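Local coordinates for protein soluble lytic transglycosylase B3 (Pseudomonas aeruginosa, PDB 5ANZ) that probably cleaves the glycan strands of peptidoglycan as a lytic transglycosylase, serving bacterial cell-wall turnover, and binds a calcium ion, at residues Gln214-Asp218 with Asn240-Ala244; Tyr130-Ala136 with Lys243-Ala249; Trp141-Ser145 with Gly203-Phe207; Gly63-Phe69 with Leu181-Gln185. All blocks are in the same frame, centred on the assembly; numbering follows the deposited sequence.

Interaction 1 (Gln214-Asp218 with Asn240-Ala244); sequences QYAVD and NYLKA. With CA (calcium ion), chain B.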
# COMPACT_ATOMS: atom_id res chain seq x y z
N GLN A 214 -8.02 -6.56 15.17
CA GLN A 214 -6.84 -7.33 15.57
C GLN A 214 -5.68 -6.45 16.00
O GLN A 214 -4.91 -6.84 16.88
CB GLN A 214 -6.38 -8.26 14.45
CG GLN A 214 -5.16 -9.08 14.85
CD GLN A 214 -4.87 -10.23 13.91
OE1 GLN A 214 -5.61 -10.48 12.96
NE2 GLN A 214 -3.78 -10.94 14.17
N TYR A 215 -5.54 -5.27 15.41
CA TYR A 215 -4.32 -4.49 15.66
C TYR A 215 -4.49 -3.09 16.24
O TYR A 215 -3.51 -2.50 16.68
CB TYR A 215 -3.50 -4.36 14.37
CG TYR A 215 -3.07 -5.69 13.84
CD1 TYR A 215 -1.98 -6.35 14.39
CD2 TYR A 215 -3.76 -6.31 12.80
CE1 TYR A 215 -1.59 -7.60 13.91
CE2 TYR A 215 -3.38 -7.55 12.32
CZ TYR A 215 -2.28 -8.18 12.88
OH TYR A 215 -1.91 -9.42 12.40
N ALA A 216 -5.70 -2.56 16.27
CA ALA A 216 -5.86 -1.26 16.91
C ALA A 216 -5.54 -1.33 18.40
O ALA A 216 -5.72 -2.37 19.07
CB ALA A 216 -7.27 -0.72 16.69
N VAL A 217 -5.06 -0.21 18.91
CA VAL A 217 -4.56 -0.05 20.26
C VAL A 217 -5.28 1.07 20.99
O VAL A 217 -5.57 2.10 20.39
CB VAL A 217 -3.05 0.27 20.23
CG1 VAL A 217 -2.56 0.67 21.61
CG2 VAL A 217 -2.27 -0.92 19.67
N ASP A 218 -5.55 0.88 22.28
CA ASP A 218 -5.98 1.98 23.15
C ASP A 218 -4.77 2.55 23.89
O ASP A 218 -4.35 2.02 24.94
CB ASP A 218 -7.04 1.49 24.15
CG ASP A 218 -7.45 2.56 25.14
OD1 ASP A 218 -7.19 3.76 24.87
OD2 ASP A 218 -8.04 2.21 26.19
N ASN A 240 1.82 -0.72 16.14
CA ASN A 240 1.50 -2.11 16.47
C ASN A 240 1.39 -2.97 15.19
O ASN A 240 1.87 -4.11 15.14
CB ASN A 240 0.19 -2.15 17.27
CG ASN A 240 -0.09 -3.51 17.84
OD1 ASN A 240 0.79 -4.13 18.43
ND2 ASN A 240 -1.30 -4.00 17.66
N TYR A 241 0.76 -2.42 14.17
CA TYR A 241 0.59 -3.13 12.90
C TYR A 241 1.94 -3.29 12.18
O TYR A 241 2.26 -4.36 11.66
CB TYR A 241 -0.44 -2.40 12.01
CG TYR A 241 -0.81 -3.14 10.73
CD1 TYR A 241 -0.04 -3.03 9.58
CD2 TYR A 241 -1.95 -3.93 10.68
CE1 TYR A 241 -0.39 -3.70 8.42
CE2 TYR A 241 -2.30 -4.61 9.52
CZ TYR A 241 -1.53 -4.48 8.40
OH TYR A 241 -1.89 -5.15 7.25
N LEU A 242 2.75 -2.23 12.17
CA LEU A 242 4.09 -2.36 11.58
C LEU A 242 4.94 -3.40 12.31
O LEU A 242 5.70 -4.15 11.68
CB LEU A 242 4.82 -1.01 11.57
CG LEU A 242 4.31 -0.03 10.51
CD1 LEU A 242 4.96 1.34 10.75
CD2 LEU A 242 4.59 -0.53 9.07
N LYS A 243 4.83 -3.44 13.63
CA LYS A 243 5.64 -4.37 14.40
C LYS A 243 5.17 -5.79 14.11
O LYS A 243 6.00 -6.69 13.94
CB LYS A 243 5.58 -4.05 15.90
CG LYS A 243 6.44 -4.97 16.79
CD LYS A 243 7.95 -4.77 16.52
CE LYS A 243 8.82 -5.72 17.37
NZ LYS A 243 8.81 -5.39 18.83
N ALA A 244 3.85 -5.99 14.05
CA ALA A 244 3.29 -7.31 13.75
C ALA A 244 3.72 -7.75 12.35
O ALA A 244 3.84 -8.95 12.07
CB ALA A 244 1.77 -7.30 13.85
CA CA B . -8.17 5.48 23.60
O HOH W 1 -2.50 -6.80 17.59
O HOH W 2 -9.51 7.35 23.06
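Q214, in the last turn of helix 209-215, contributes backbone rather than side chain: its O receives a bond from water 1 (2.5 Å), which accepts from N240 ND2 (3.0 Å). The carbonyl O of Y215 takes a straight hydrogen bond from N240 ND2 (2.8 Å); with two hydrogens to give, the N240 amide serves both Y215 O and water 1. The Y215 ring turns its face to the edge of Y241, a T-shaped pair with centroids 5.2 Å apart and planes at 77°, while Y215 CE1 meets A244 CB at 3.4 Å. Y241 is held further by its hydroxyl, bonded to K325 O. At A216 the chain leaves the helix, entering an EF-hand-like loop between helices 209-215 and 231-244. V217, extended, lays CG2 against N240 CB (3.7 Å), an apolar contact, and both residues also pack on Y130. D218 opens the metal site: its OD1 binds the calcium ion at 2.4 Å, alongside water 2, with D220, D222, D233 and K224 O completing the shell.

Interaction 2 (Tyr130-Ala136 with Lys243-Ala249); sequences YAVDADA and KASGWIA
The strongest bond runs from W247 NE1 to D133 OD2, 2.8 Å with an N-H...O angle of 169°; the same OD2 also accepts from G250 N. Two junctions of the lysozyme-like domain meet here: the Schellman motif ending helix 231-244, and the link from helix 120-130 into helix 134-145. D133 sits at the N-cap position of the latter, but with chi1 m and chi2 near -85° its carboxylate makes no capping bond and goes to the indole instead. Water 3 joins the backbones, donating to A131 O and W247 O (2.7 Å each) and accepting from A249 N (3.0 Å). A weak bond links K243 NZ to Y130 O at 3.3 Å.

A131 has positive phi (54/54), V132 and D133 are extended, and A134 starts the helix. G246 (109/10) closes the Schellman turn with its N on K243 O, 3.0 Å, at angles where a side chain would strike the preceding carbonyl; W247 to A249 then run extended. V132 and A249 are in register, CA to CA 5.1 Å. Small alanines permit this closeness, A131 CB lying 4.2 Å from A249 CB.

V132 (chi1 t) places CG2 3.8 Å from K243 CB, and its CG1 makes a CH-pi contact over the W247 five-membered ring, 4.0 Å from the centroid. With chi1 t and chi2 near -95°, W247 CZ2 lies 3.5 Å from A136 CB.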
# COMPACT_ATOMS: atom_id res chain seq x y z
N TYR A 130 6.85 -0.19 21.12
CA TYR A 130 6.63 -1.13 20.02
C TYR A 130 7.91 -1.41 19.24
O TYR A 130 7.92 -2.28 18.38
CB TYR A 130 5.54 -0.62 19.08
CG TYR A 130 4.20 -0.54 19.76
CD1 TYR A 130 3.41 -1.68 19.91
CD2 TYR A 130 3.74 0.65 20.31
CE1 TYR A 130 2.20 -1.62 20.56
CE2 TYR A 130 2.52 0.72 20.96
CZ TYR A 130 1.76 -0.43 21.08
OH TYR A 130 0.55 -0.40 21.75
N ALA A 131 8.98 -0.70 19.56
CA ALA A 131 10.22 -0.82 18.79
C ALA A 131 9.94 -0.58 17.30
O ALA A 131 10.29 -1.40 16.43
CB ALA A 131 10.87 -2.18 19.00
N VAL A 132 9.32 0.56 17.03
CA VAL A 132 9.08 0.99 15.65
C VAL A 132 9.49 2.46 15.54
O VAL A 132 9.11 3.27 16.38
CB VAL A 132 7.61 0.84 15.23
CG1 VAL A 132 7.40 1.36 13.83
CG2 VAL A 132 7.19 -0.64 15.31
N ASP A 133 10.24 2.77 14.49
CA ASP A 133 10.76 4.12 14.30
C ASP A 133 9.64 5.13 14.09
O ASP A 133 8.74 4.91 13.28
CB ASP A 133 11.72 4.15 13.11
CG ASP A 133 12.93 3.26 13.35
OD1 ASP A 133 13.90 3.74 13.97
OD2 ASP A 133 12.90 2.08 12.97
N ALA A 134 9.73 6.25 14.81
CA ALA A 134 8.71 7.29 14.74
C ALA A 134 8.56 7.81 13.32
O ALA A 134 7.44 8.13 12.90
CB ALA A 134 9.06 8.44 15.67
N ASP A 135 9.67 7.91 12.59
CA ASP A 135 9.61 8.52 11.26
C ASP A 135 8.80 7.64 10.32
O ASP A 135 8.08 8.15 9.46
CB ASP A 135 11.01 8.75 10.68
CG ASP A 135 11.76 9.88 11.38
OD1 ASP A 135 11.15 10.66 12.15
OD2 ASP A 135 12.99 9.99 11.13
N ALA A 136 8.89 6.33 10.51
CA ALA A 136 8.12 5.41 9.68
C ALA A 136 6.63 5.45 10.04
O ALA A 136 5.79 5.47 9.15
CB ALA A 136 8.64 3.99 9.80
N LYS A 243 4.83 -3.44 13.63
CA LYS A 243 5.64 -4.37 14.40
C LYS A 243 5.17 -5.79 14.11
O LYS A 243 6.00 -6.69 13.94
CB LYS A 243 5.58 -4.05 15.90
CG LYS A 243 6.44 -4.97 16.79
CD LYS A 243 7.95 -4.77 16.52
CE LYS A 243 8.82 -5.72 17.37
NZ LYS A 243 8.81 -5.39 18.83
N ALA A 244 3.85 -5.99 14.05
CA ALA A 244 3.29 -7.31 13.75
C ALA A 244 3.72 -7.75 12.35
O ALA A 244 3.84 -8.95 12.07
CB ALA A 244 1.77 -7.30 13.85
N SER A 245 3.95 -6.77 11.48
CA SER A 245 4.34 -7.01 10.09
C SER A 245 5.84 -7.20 9.92
O SER A 245 6.31 -7.41 8.79
CB SER A 245 3.89 -5.84 9.19
OG SER A 245 2.46 -5.72 9.17
N GLY A 246 6.59 -7.13 11.03
CA GLY A 246 8.00 -7.51 11.04
C GLY A 246 9.02 -6.39 11.17
O GLY A 246 10.23 -6.63 11.03
N TRP A 247 8.57 -5.18 11.46
CA TRP A 247 9.50 -4.05 11.61
C TRP A 247 10.64 -4.31 12.56
O TRP A 247 10.45 -4.75 13.71
CB TRP A 247 8.75 -2.80 12.11
CG TRP A 247 9.56 -1.55 11.86
CD1 TRP A 247 10.41 -0.91 12.73
CD2 TRP A 247 9.60 -0.81 10.65
NE1 TRP A 247 10.97 0.19 12.12
CE2 TRP A 247 10.49 0.27 10.83
CE3 TRP A 247 8.97 -0.96 9.40
CZ2 TRP A 247 10.76 1.19 9.83
CZ3 TRP A 247 9.24 -0.03 8.41
CH2 TRP A 247 10.13 1.03 8.63
N ILE A 248 11.85 -4.02 12.09
CA ILE A 248 13.03 -4.04 12.94
C ILE A 248 13.49 -2.61 13.15
O ILE A 248 13.92 -1.95 12.21
CB ILE A 248 14.16 -4.84 12.32
CG1 ILE A 248 13.71 -6.28 12.08
CG2 ILE A 248 15.39 -4.78 13.21
CD1 ILE A 248 14.52 -7.00 11.01
N ALA A 249 13.39 -2.14 14.39
CA ALA A 249 13.73 -0.75 14.72
C ALA A 249 15.15 -0.39 14.28
O ALA A 249 16.12 -1.10 14.58
CB ALA A 249 13.58 -0.52 16.21
O HOH W 3 11.48 -3.79 16.05

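Interaction 3 (Trp141-Ser145 with Gly203-Phe207); sequences WGMES and GQTQF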
# COMPACT_ATOMS: atom_id res chain seq x y z
N TRP A 141 1.27 7.46 8.35
CA TRP A 141 0.17 8.34 8.69
C TRP A 141 -0.03 9.39 7.59
O TRP A 141 -1.14 9.70 7.19
CB TRP A 141 0.48 9.01 10.03
CG TRP A 141 -0.61 9.75 10.73
CD1 TRP A 141 -1.97 9.57 10.62
CD2 TRP A 141 -0.41 10.77 11.71
NE1 TRP A 141 -2.62 10.43 11.49
CE2 TRP A 141 -1.68 11.17 12.16
CE3 TRP A 141 0.73 11.37 12.26
CZ2 TRP A 141 -1.84 12.16 13.13
CZ3 TRP A 141 0.57 12.33 13.23
CH2 TRP A 141 -0.70 12.72 13.66
N GLY A 142 1.08 9.95 7.11
CA GLY A 142 1.01 10.90 6.00
C GLY A 142 0.47 10.28 4.72
O GLY A 142 -0.36 10.88 4.04
N MET A 143 0.94 9.08 4.39
CA MET A 143 0.52 8.43 3.16
C MET A 143 -0.92 7.92 3.23
O MET A 143 -1.62 7.90 2.22
CB MET A 143 1.46 7.26 2.81
CG MET A 143 2.84 7.71 2.32
SD MET A 143 2.78 8.68 0.81
CE MET A 143 2.20 7.41 -0.33
N GLU A 144 -1.36 7.53 4.42
CA GLU A 144 -2.69 6.93 4.55
C GLU A 144 -3.81 7.96 4.61
O GLU A 144 -4.84 7.77 3.97
CB GLU A 144 -2.76 6.01 5.77
CG GLU A 144 -1.95 4.74 5.57
CD GLU A 144 -2.53 3.87 4.47
OE1 GLU A 144 -3.77 3.87 4.32
OE2 GLU A 144 -1.76 3.20 3.75
N SER A 145 -3.61 9.04 5.38
CA SER A 145 -4.69 10.01 5.56
C SER A 145 -4.21 11.46 5.64
O SER A 145 -4.92 12.31 6.15
CB SER A 145 -5.48 9.68 6.82
OG SER A 145 -4.71 9.91 7.99
N GLY A 203 -10.77 5.92 9.31
CA GLY A 203 -10.08 6.81 10.23
C GLY A 203 -8.68 7.22 9.81
O GLY A 203 -8.36 7.26 8.64
N GLN A 204 -7.86 7.54 10.81
CA GLN A 204 -6.55 8.12 10.53
C GLN A 204 -5.59 7.07 10.02
O GLN A 204 -4.68 7.39 9.25
CB GLN A 204 -5.97 8.78 11.77
CG GLN A 204 -6.90 9.85 12.34
CD GLN A 204 -6.18 10.89 13.14
OE1 GLN A 204 -5.01 11.16 12.90
NE2 GLN A 204 -6.89 11.51 14.09
N THR A 205 -5.81 5.83 10.44
CA THR A 205 -4.91 4.74 10.05
C THR A 205 -5.34 4.07 8.73
O THR A 205 -4.56 3.33 8.13
CB THR A 205 -4.87 3.67 11.14
OG1 THR A 205 -6.21 3.20 11.36
CG2 THR A 205 -4.34 4.26 12.45
N GLN A 206 -6.58 4.30 8.32
CA GLN A 206 -7.20 3.62 7.18
C GLN A 206 -7.15 2.10 7.33
O GLN A 206 -6.99 1.36 6.34
CB GLN A 206 -6.55 4.07 5.87
CG GLN A 206 -6.82 5.56 5.59
CD GLN A 206 -8.25 5.83 5.13
OE1 GLN A 206 -8.64 5.46 4.01
NE2 GLN A 206 -9.04 6.45 6.00
N PHE A 207 -7.32 1.64 8.57
CA PHE A 207 -7.55 0.21 8.84
C PHE A 207 -8.92 -0.23 8.35
O PHE A 207 -9.91 0.44 8.65
CB PHE A 207 -7.52 -0.08 10.33
CG PHE A 207 -6.15 -0.09 10.98
CD1 PHE A 207 -4.98 0.05 10.24
CD2 PHE A 207 -6.06 -0.29 12.36
CE1 PHE A 207 -3.73 -0.01 10.89
CE2 PHE A 207 -4.83 -0.36 13.01
CZ PHE A 207 -3.67 -0.22 12.28
O HOH W 4 -4.97 1.41 4.30
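In this buried part of the lysozyme-like fold, a tight turn lies beside the end of the helix that carries the Glu-Ser pair E144-S145; in relatives such as Slt35 the equivalent glutamate is the catalytic acid/base, a role E144 probably shares. The turn starts at G203, whose angles (66/-154) suit a residue without a side chain, and whose O accepts Q206 NE2 at 2.8 Å; Q206 NE2 also bonds M151 O. Q204 meets the helix through both side chain and backbone: OE1 accepts a hydrogen bond from W141 NE1 (2.9 Å), while its O accepts from S145 OG (2.8 Å). Its NE2 goes to W228 O, satisfying the amide, and the S145 hydroxyl also receives G148 N. T205 points its CB away from the helix; its O approaches E144 CG at 3.9 Å and accepts from the hydroxyl of Y326, seen to bind N-acetyl-D-glucosamine. Q206 adopts left-handed helical angles (55/37), folding the chain so that its CB lies 3.2 Å from E144 OE1. F207 points its CA-to-CB bond away from the helix, its ring packing against Y241. Water 4 donates to E144 OE1 at 2.7 Å and to Q206 O at 2.9 Å.

Interaction 4 (Gly63-Phe69 with Leu181-Gln185); sequences GIDAQTF and LKILQ
G63 ends the preceding helix in a Schellman motif (102/-3), at angles suited to glycine. I64 and D65 are extended, and helix 66-73 begins at A66. This is a helix-to-helix connector, Schellman C-terminus followed by the N-cap D65, docked on residues 181-185 of regular helix 170-186. I64 lies level with K182 (CA to CA 6.5 Å) and T68 with Q185 (6.0 Å). Q185, chi1 t and chi2 143° (between wells), spans the connector: NE2 donates to G63 O (2.8 Å) and OE1 accepts from D65 N (2.9 Å), a carboxamide suiting the place by carrying donor and acceptor side by side. D65, chi1 p, turns OD1 to accept the capping bond from T68 N (3.3 Å) and a very short one from T68 OG1 (2.5 Å). I64, chi1 and chi2 both m, sets CD1 3.7 Å from L181 CB; T68 CG2 meets L184 CB at 4.0 Å, as F69 CD2 does L181 CD1. Beyond, F69 rests on helix 48-61 and stacks on F73, and I183 packs on helix 209-215.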
# COMPACT_ATOMS: atom_id res chain seq x y z
N GLY A 63 -23.70 -11.95 17.05
CA GLY A 63 -23.45 -11.29 18.33
C GLY A 63 -23.77 -9.81 18.40
O GLY A 63 -23.64 -9.20 19.46
N ILE A 64 -24.18 -9.21 17.29
CA ILE A 64 -24.60 -7.82 17.30
C ILE A 64 -26.00 -7.68 17.90
O ILE A 64 -26.89 -8.48 17.60
CB ILE A 64 -24.59 -7.20 15.89
CG1 ILE A 64 -23.21 -7.35 15.25
CG2 ILE A 64 -25.02 -5.74 15.95
CD1 ILE A 64 -22.08 -6.87 16.13
N ASP A 65 -26.19 -6.68 18.76
CA ASP A 65 -27.50 -6.49 19.37
C ASP A 65 -28.34 -5.45 18.63
O ASP A 65 -27.82 -4.62 17.88
CB ASP A 65 -27.37 -6.12 20.86
CG ASP A 65 -26.49 -4.91 21.10
OD1 ASP A 65 -26.32 -4.09 20.17
OD2 ASP A 65 -25.99 -4.77 22.23
N ALA A 66 -29.64 -5.52 18.85
CA ALA A 66 -30.62 -4.78 18.07
C ALA A 66 -30.40 -3.27 18.08
O ALA A 66 -30.48 -2.63 17.03
CB ALA A 66 -32.01 -5.10 18.56
N GLN A 67 -30.16 -2.69 19.25
CA GLN A 67 -29.96 -1.25 19.35
C GLN A 67 -28.78 -0.82 18.48
O GLN A 67 -28.86 0.19 17.77
CB GLN A 67 -29.71 -0.82 20.79
CG GLN A 67 -29.51 0.69 20.94
CD GLN A 67 -29.07 1.11 22.34
OE1 GLN A 67 -29.90 1.48 23.17
NE2 GLN A 67 -27.77 1.04 22.59
N THR A 68 -27.70 -1.59 18.53
CA THR A 68 -26.50 -1.26 17.76
C THR A 68 -26.77 -1.29 16.26
O THR A 68 -26.38 -0.37 15.53
CB THR A 68 -25.35 -2.24 18.07
OG1 THR A 68 -25.00 -2.13 19.46
CG2 THR A 68 -24.11 -1.94 17.20
N PHE A 69 -27.42 -2.35 15.81
CA PHE A 69 -27.72 -2.51 14.39
C PHE A 69 -28.62 -1.38 13.89
O PHE A 69 -28.32 -0.74 12.87
CB PHE A 69 -28.38 -3.87 14.13
CG PHE A 69 -28.55 -4.18 12.68
CD1 PHE A 69 -29.62 -3.67 11.96
CD2 PHE A 69 -27.63 -4.98 12.01
CE1 PHE A 69 -29.77 -3.94 10.62
CE2 PHE A 69 -27.77 -5.26 10.67
CZ PHE A 69 -28.85 -4.74 9.97
N LEU A 181 -19.66 -3.49 12.88
CA LEU A 181 -20.74 -3.43 13.86
C LEU A 181 -20.24 -3.81 15.25
O LEU A 181 -20.72 -3.28 16.24
CB LEU A 181 -21.91 -4.35 13.44
CG LEU A 181 -22.71 -3.86 12.23
CD1 LEU A 181 -23.61 -4.98 11.68
CD2 LEU A 181 -23.57 -2.66 12.62
N LYS A 182 -19.25 -4.71 15.32
CA LYS A 182 -18.69 -5.09 16.60
C LYS A 182 -17.92 -3.94 17.23
O LYS A 182 -17.92 -3.78 18.46
CB LYS A 182 -17.78 -6.32 16.46
CG LYS A 182 -18.51 -7.55 15.97
CD LYS A 182 -17.60 -8.77 15.95
CE LYS A 182 -18.39 -10.02 15.54
NZ LYS A 182 -17.49 -11.16 15.20
N ILE A 183 -17.26 -3.15 16.38
CA ILE A 183 -16.57 -1.96 16.82
C ILE A 183 -17.56 -0.96 17.43
O ILE A 183 -17.32 -0.41 18.51
CB ILE A 183 -15.81 -1.30 15.67
CG1 ILE A 183 -14.72 -2.25 15.16
CG2 ILE A 183 -15.20 0.03 16.15
CD1 ILE A 183 -13.96 -1.73 13.93
N LEU A 184 -18.69 -0.76 16.75
CA LEU A 184 -19.74 0.10 17.30
C LEU A 184 -20.29 -0.46 18.61
O LEU A 184 -20.51 0.28 19.56
CB LEU A 184 -20.88 0.28 16.30
CG LEU A 184 -20.44 1.00 15.03
CD1 LEU A 184 -21.59 1.14 14.05
CD2 LEU A 184 -19.84 2.38 15.38
N GLN A 185 -20.52 -1.77 18.64
CA GLN A 185 -21.04 -2.42 19.84
C GLN A 185 -20.09 -2.22 21.02
O GLN A 185 -20.54 -2.00 22.15
CB GLN A 185 -21.26 -3.91 19.56
CG GLN A 185 -21.82 -4.68 20.73
CD GLN A 185 -22.80 -5.75 20.30
OE1 GLN A 185 -23.66 -5.50 19.45
NE2 GLN A 185 -22.67 -6.94 20.86

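Overall arrangement
From the N terminus, 63-69 comes first and waits for 181-185, so interaction 4 ties the N-terminal helices to helix 170-186. Before it closes, 130-136 and 141-145 have already passed, on either end of helix 134-145; interaction 4 therefore crosses both interactions 2 and 3. Interaction 3 closes at 203-207, nested inside the loop of interaction 2. Interaction 1 then opens at 214-218 and spans the calcium loop, closing at 240-244, and interaction 2 closes immediately after, sharing K243 and A244. Helix 231-244 thus serves interactions 1 and 2, which touch through V217 and Y130, while F207 brings interaction 3 against interaction 1. Interaction 4 stands apart, its centre about 33 Å from that of interaction 2.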